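Side-chain contacts in putative uncharacterized protein (Wolbachia pipientis, PDB 3F4S), which probably acts as a thiol-disulfide oxidoreductase of the DsbA type, introducing disulfide bonds into other proteins: residues A39-I44 / G211-K216; F175-N180 / K200-V205. The protein carries 1 engineered substitution. All coordinates share one frame; numbering follows the deposited sequence. Where two conformers were deposited one is given.

Interactions 1 and 2 lie about 10 Å apart, measured between their centres, and share helix 199-216: interaction 2 uses its early turns, interaction 1 its last. Their strand partners, 41-47 and 174-179, are antiparallel neighbours in one sheet, joined by probable hydrogen bonds from Leu-42 N to Lys-178 O and from Phe-176 N to Ile-44 O. The chain order is 39-44, 175-180, 200-205, 211-216, so interaction 2 nests inside the loop closed by interaction 1. The C-terminal helix thus packs on two adjacent strands of the thioredoxin fold, tying its last element back to strand 41-47, the second strand along the chain.

Interaction 1: A39-I44 / G211-K216; sequences APILMI and GKAIVK
Ala-213 meets Pro-40 and Ile-41 through its single methyl group, and this small apolar cluster is the heart of the contact. The CA atoms of Pro-40 and Ala-213 lie 6.1 Å apart, and the CA-CB bonds of both residues point across the gap, which brings Pro-40 CB to 4.0 Å from Ala-213 CB. Ile-41 arrives differently. Its CB does not face the helix; with CG1 lying beside the backbone N (chi1 -57°) and the chain folded again at chi2 (-54°), CD1 swings across and stops 3.8 Å from Ala-213 CB. At Ala-213 CB, the directions to Pro-40 CB and Ile-41 CD1 diverge by about 70°, and those two atoms are themselves 4.5 Å apart, so the three carbons form a compact triangle. Next to it, the outer edge of the pyrrolidine ring is used: Pro-40 CG lies 4.3 Å from Ile-214 CD1, a looser touch at the border, with the delta methyl again reaching nearer than the direction of its CB would suggest. Leu-179 of the neighbouring strand also packs on Ala-213, and Leu-209, one helical turn earlier, on Ile-41. The geometry places the last turn of helix 199-216 against the lead-in and first residue of strand 41-47, a peripheral join in the thioredoxin fold between its C-terminal helix and the sheet. No hydrogen bond or salt bridge crosses between the two segments; all three pairs are carbon to carbon, so between these two segments the attachment is nonpolar packing, without a directional bond.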
loop_
_atom_site.group_PDB
_atom_site.type_symbol
_atom_site.label_atom_id
_atom_site.label_comp_id
_atom_site.label_asym_id
_atom_site.label_seq_id
_atom_site.Cartn_x
_atom_site.Cartn_y
_atom_site.Cartn_z
ATOM N N ALA A 39 16.356 0.728 -4.936
ATOM C CA ALA A 39 16.660 -0.186 -3.841
ATOM C C ALA A 39 16.782 -1.612 -4.373
ATOM O O ALA A 39 16.154 -1.957 -5.371
ATOM C CB ALA A 39 15.589 -0.101 -2.756
ATOM N N PRO A 40 17.608 -2.441 -3.717
ATOM C CA PRO A 40 17.802 -3.836 -4.131
ATOM C C PRO A 40 16.522 -4.667 -4.065
ATOM O O PRO A 40 16.332 -5.530 -4.924
ATOM C CB PRO A 40 18.823 -4.368 -3.119
ATOM C CG PRO A 40 19.510 -3.175 -2.603
ATOM C CD PRO A 40 18.532 -2.048 -2.640
ATOM N N ILE A 41 15.664 -4.416 -3.073
ATOM C CA ILE A 41 14.476 -5.237 -2.860
ATOM C C ILE A 41 13.214 -4.427 -3.121
ATOM O O ILE A 41 13.192 -3.217 -2.904
ATOM C CB ILE A 41 14.439 -5.811 -1.421
ATOM C CG1 ILE A 41 15.712 -6.620 -1.147
ATOM C CG2 ILE A 41 13.180 -6.656 -1.187
ATOM C CD1 ILE A 41 15.979 -7.709 -2.173
ATOM N N LEU A 42 12.170 -5.104 -3.592
ATOM C CA LEU A 42 10.882 -4.477 -3.865
ATOM C C LEU A 42 9.778 -5.154 -3.062
ATOM O O LEU A 42 9.675 -6.379 -3.058
ATOM C CB LEU A 42 10.546 -4.586 -5.353
ATOM C CG LEU A 42 9.108 -4.222 -5.743
ATOM C CD1 LEU A 42 8.803 -2.784 -5.360
ATOM C CD2 LEU A 42 8.875 -4.448 -7.237
ATOM N N MET A 43 8.950 -4.357 -2.394
ATOM C CA MET A 43 7.736 -4.863 -1.762
ATOM C C MET A 43 6.526 -4.144 -2.335
ATOM O O MET A 43 6.463 -2.914 -2.321
ATOM C CB MET A 43 7.760 -4.675 -0.242
ATOM C CG MET A 43 6.387 -4.876 0.417
ATOM S SD MET A 43 6.385 -4.598 2.196
ATOM C CE MET A 43 7.309 -6.020 2.761
ATOM N N ILE A 44 5.572 -4.916 -2.847
ATOM C CA ILE A 44 4.287 -4.381 -3.272
ATOM C C ILE A 44 3.243 -4.917 -2.314
ATOM O O ILE A 44 3.165 -6.119 -2.095
ATOM C CB ILE A 44 3.936 -4.824 -4.710
ATOM C CG1 ILE A 44 4.954 -4.251 -5.702
ATOM C CG2 ILE A 44 2.506 -4.398 -5.083
ATOM C CD1 ILE A 44 4.870 -4.859 -7.099
ATOM N N GLY A 211 20.389 -10.527 0.825
ATOM C CA GLY A 211 21.667 -11.197 0.684
ATOM C C GLY A 211 21.902 -11.674 -0.735
ATOM O O GLY A 211 22.974 -11.453 -1.307
ATOM N N LYS A 212 20.902 -12.337 -1.305
ATOM C CA LYS A 212 20.982 -12.796 -2.685
ATOM C C LYS A 212 21.106 -11.609 -3.630
ATOM O O LYS A 212 21.832 -11.671 -4.618
ATOM C CB LYS A 212 19.754 -13.636 -3.047
ATOM C CG LYS A 212 19.645 -14.939 -2.270
ATOM C CD LYS A 212 18.380 -15.694 -2.630
ATOM C CE LYS A 212 18.189 -16.908 -1.733
ATOM N N ALA A 213 20.399 -10.527 -3.316
ATOM C CA ALA A 213 20.441 -9.315 -4.132
ATOM C C ALA A 213 21.845 -8.725 -4.215
ATOM O O ALA A 213 22.357 -8.468 -5.307
ATOM C CB ALA A 213 19.458 -8.276 -3.593
ATOM N N ILE A 214 22.465 -8.510 -3.059
ATOM C CA ILE A 214 23.795 -7.914 -3.007
ATOM C C ILE A 214 24.833 -8.764 -3.742
ATOM O O ILE A 214 25.713 -8.232 -4.426
ATOM C CB ILE A 214 24.247 -7.658 -1.557
ATOM C CG1 ILE A 214 23.324 -6.638 -0.893
ATOM C CG2 ILE A 214 25.692 -7.173 -1.528
ATOM C CD1 ILE A 214 23.039 -5.427 -1.755
ATOM N N VAL A 215 24.722 -10.084 -3.607
ATOM C CA VAL A 215 25.618 -10.998 -4.310
ATOM C C VAL A 215 25.505 -10.813 -5.821
ATOM O O VAL A 215 26.514 -10.718 -6.524
ATOM C CB VAL A 215 25.336 -12.468 -3.946
ATOM C CG1 VAL A 215 26.065 -13.400 -4.899
ATOM C CG2 VAL A 215 25.748 -12.743 -2.511
ATOM N N LYS A 216 24.271 -10.751 -6.312
ATOM C CA LYS A 216 24.014 -10.565 -7.736
ATOM C C LYS A 216 24.477 -9.189 -8.209
ATOM O O LYS A 216 25.014 -9.049 -9.309
ATOM C CB LYS A 216 22.526 -10.762 -8.044
#

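Interaction 2: F175-N180 / K200-V205; sequences FFIKLN and KYFTNV
Phe-202 presents its edge to the face of Phe-175, and this T-shaped pair is the aromatic part of the contact. The ring centroids are 5.0 Å apart and the planes stand at 72°. Phe-202 CZ sits over the centre of the Phe-175 ring, reaching within 3.8 Å of Phe-175 CD2. In Phe-175, chi1 (-55°) sets CG beside the backbone N and carries the ring toward the helix, while a nearly perpendicular chi2 turns its face to the incoming edge. Within the helix, Tyr-201 CD2 lies over the centre of one Phe-202 face, and Phe-57 meets the rings of both phenylalanines, extending the aromatic cluster.

Strand 175-179 and helix 200-205 run nearly the same way, their axes at 24° and 10.9 Å at closest approach. They belong to the C-terminal beta-beta-alpha half of the thioredoxin fold, in which strand 174-179 pairs with the antiparallel strand 192-194 and helix 199-216 then packs on one side of the sheet.

The remaining apolar contacts converge on one methyl, Ile-177 CD1. It lies at the edge of the Phe-202 ring, in its plane, with Ile-177 CD1 3.7 Å from Phe-202 CD1 and equally close to Phe-202 CE1. The same methyl carbon reaches Val-205 CG1 at 4.0 Å, so it bridges two residues on successive turns of the helix.

Hydrogen bonding across the two segments is absent. On the helix side, Tyr-201 OH is hydrogen-bonded to His-193 ND1, linking the helix to the edge strand, while His-193 also packs on Ile-177 and Val-205.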
loop_
_atom_site.group_PDB
_atom_site.type_symbol
_atom_site.label_atom_id
_atom_site.label_comp_id
_atom_site.label_asym_id
_atom_site.label_seq_id
_atom_site.Cartn_x
_atom_site.Cartn_y
_atom_site.Cartn_z
ATOM N N PHE A 175 1.177 -9.353 0.074
ATOM C CA PHE A 175 2.483 -8.747 -0.160
ATOM C C PHE A 175 3.248 -9.526 -1.205
ATOM O O PHE A 175 3.274 -10.756 -1.184
ATOM C CB PHE A 175 3.313 -8.748 1.129
ATOM C CG PHE A 175 2.632 -8.092 2.289
ATOM C CD1 PHE A 175 2.857 -6.753 2.575
ATOM C CD2 PHE A 175 1.770 -8.813 3.101
ATOM C CE1 PHE A 175 2.226 -6.144 3.644
ATOM C CE2 PHE A 175 1.136 -8.206 4.174
ATOM C CZ PHE A 175 1.366 -6.869 4.442
ATOM N N PHE A 176 3.882 -8.806 -2.117
ATOM C CA PHE A 176 4.804 -9.424 -3.051
ATOM C C PHE A 176 6.176 -8.853 -2.756
ATOM O O PHE A 176 6.368 -7.636 -2.781
ATOM C CB PHE A 176 4.387 -9.150 -4.495
ATOM C CG PHE A 176 3.044 -9.721 -4.852
ATOM C CD1 PHE A 176 2.922 -11.037 -5.275
ATOM C CD2 PHE A 176 1.899 -8.946 -4.750
ATOM C CE1 PHE A 176 1.687 -11.565 -5.597
ATOM C CE2 PHE A 176 0.659 -9.467 -5.070
ATOM C CZ PHE A 176 0.553 -10.781 -5.491
ATOM N N ILE A 177 7.120 -9.738 -2.452
ATOM C CA ILE A 177 8.475 -9.331 -2.106
ATOM C C ILE A 177 9.471 -10.030 -3.028
ATOM O O ILE A 177 9.533 -11.258 -3.077
ATOM C CB ILE A 177 8.803 -9.648 -0.637
ATOM C CG1 ILE A 177 7.713 -9.094 0.287
ATOM C CG2 ILE A 177 10.180 -9.084 -0.267
ATOM C CD1 ILE A 177 7.828 -9.568 1.721
ATOM N N LYS A 178 10.245 -9.238 -3.762
ATOM C CA LYS A 178 11.095 -9.778 -4.809
ATOM C C LYS A 178 12.268 -8.844 -5.067
ATOM O O LYS A 178 12.312 -7.725 -4.552
ATOM C CB LYS A 178 10.286 -9.969 -6.100
ATOM C CG LYS A 178 9.754 -8.667 -6.683
ATOM C CD LYS A 178 8.777 -8.897 -7.834
ATOM C CE LYS A 178 9.429 -9.658 -8.980
ATOM N NZ LYS A 178 10.638 -8.972 -9.521
ATOM N N LEU A 179 13.220 -9.312 -5.864
ATOM C CA LEU A 179 14.319 -8.465 -6.292
ATOM C C LEU A 179 13.750 -7.335 -7.129
ATOM O O LEU A 179 12.865 -7.546 -7.959
ATOM C CB LEU A 179 15.325 -9.269 -7.110
ATOM C CG LEU A 179 15.978 -10.418 -6.347
ATOM C CD1 LEU A 179 16.902 -11.208 -7.264
ATOM C CD2 LEU A 179 16.728 -9.887 -5.137
ATOM N N ASN A 180 14.240 -6.128 -6.893
ATOM C CA ASN A 180 13.795 -4.982 -7.661
ATOM C C ASN A 180 14.534 -4.941 -8.998
ATOM O O ASN A 180 15.311 -4.029 -9.251
ATOM C CB ASN A 180 14.021 -3.697 -6.861
ATOM C CG ASN A 180 13.402 -2.476 -7.515
ATOM O OD1 ASN A 180 12.500 -2.584 -8.349
ATOM N ND2 ASN A 180 13.883 -1.300 -7.130
ATOM N N LYS A 200 9.334 -10.775 12.587
ATOM C CA LYS A 200 10.382 -11.764 12.316
ATOM C C LYS A 200 10.146 -12.522 11.005
ATOM O O LYS A 200 11.096 -12.916 10.323
ATOM C CB LYS A 200 10.531 -12.743 13.489
ATOM C CG LYS A 200 11.718 -13.682 13.356
ATOM N N TYR A 201 8.881 -12.731 10.653
ATOM C CA TYR A 201 8.559 -13.369 9.377
ATOM C C TYR A 201 9.105 -12.535 8.220
ATOM O O TYR A 201 9.774 -13.053 7.324
ATOM C CB TYR A 201 7.049 -13.550 9.221
ATOM C CG TYR A 201 6.639 -14.121 7.879
ATOM C CD1 TYR A 201 6.485 -15.491 7.705
ATOM C CD2 TYR A 201 6.416 -13.294 6.785
ATOM C CE1 TYR A 201 6.107 -16.020 6.488
ATOM C CE2 TYR A 201 6.035 -13.814 5.561
ATOM C CZ TYR A 201 5.888 -15.180 5.415
ATOM O OH TYR A 201 5.504 -15.716 4.202
ATOM N N PHE A 202 8.818 -11.237 8.242
ATOM C CA PHE A 202 9.304 -10.346 7.193
ATOM C C PHE A 202 10.822 -10.131 7.218
ATOM O O PHE A 202 11.456 -10.051 6.158
ATOM C CB PHE A 202 8.573 -9.003 7.232
ATOM C CG PHE A 202 7.195 -9.053 6.640
ATOM C CD1 PHE A 202 7.020 -9.229 5.277
ATOM C CD2 PHE A 202 6.075 -8.931 7.445
ATOM C CE1 PHE A 202 5.749 -9.275 4.725
ATOM C CE2 PHE A 202 4.805 -8.976 6.900
ATOM C CZ PHE A 202 4.640 -9.146 5.539
ATOM N N THR A 203 11.413 -10.028 8.405
ATOM C CA THR A 203 12.862 -9.842 8.466
ATOM C C THR A 203 13.578 -11.057 7.876
ATOM O O THR A 203 14.580 -10.912 7.186
ATOM C CB THR A 203 13.391 -9.542 9.891
ATOM O OG1 THR A 203 13.081 -10.630 10.764
ATOM C CG2 THR A 203 12.778 -8.264 10.437
ATOM N N ASN A 204 13.046 -12.245 8.142
ATOM C CA ASN A 204 13.606 -13.477 7.596
ATOM C C ASN A 204 13.557 -13.490 6.070
ATOM O O ASN A 204 14.557 -13.769 5.407
ATOM C CB ASN A 204 12.857 -14.688 8.155
ATOM C CG ASN A 204 13.379 -16.003 7.609
ATOM O OD1 ASN A 204 12.636 -16.768 6.994
ATOM N ND2 ASN A 204 14.659 -16.270 7.828
ATOM N N VAL A 205 12.384 -13.186 5.525
ATOM C CA VAL A 205 12.178 -13.155 4.078
ATOM C C VAL A 205 13.058 -12.091 3.425
ATOM O O VAL A 205 13.762 -12.360 2.448
ATOM C CB VAL A 205 10.690 -12.880 3.728
ATOM C CG1 VAL A 205 10.540 -12.504 2.260
ATOM C CG2 VAL A 205 9.818 -14.080 4.072
#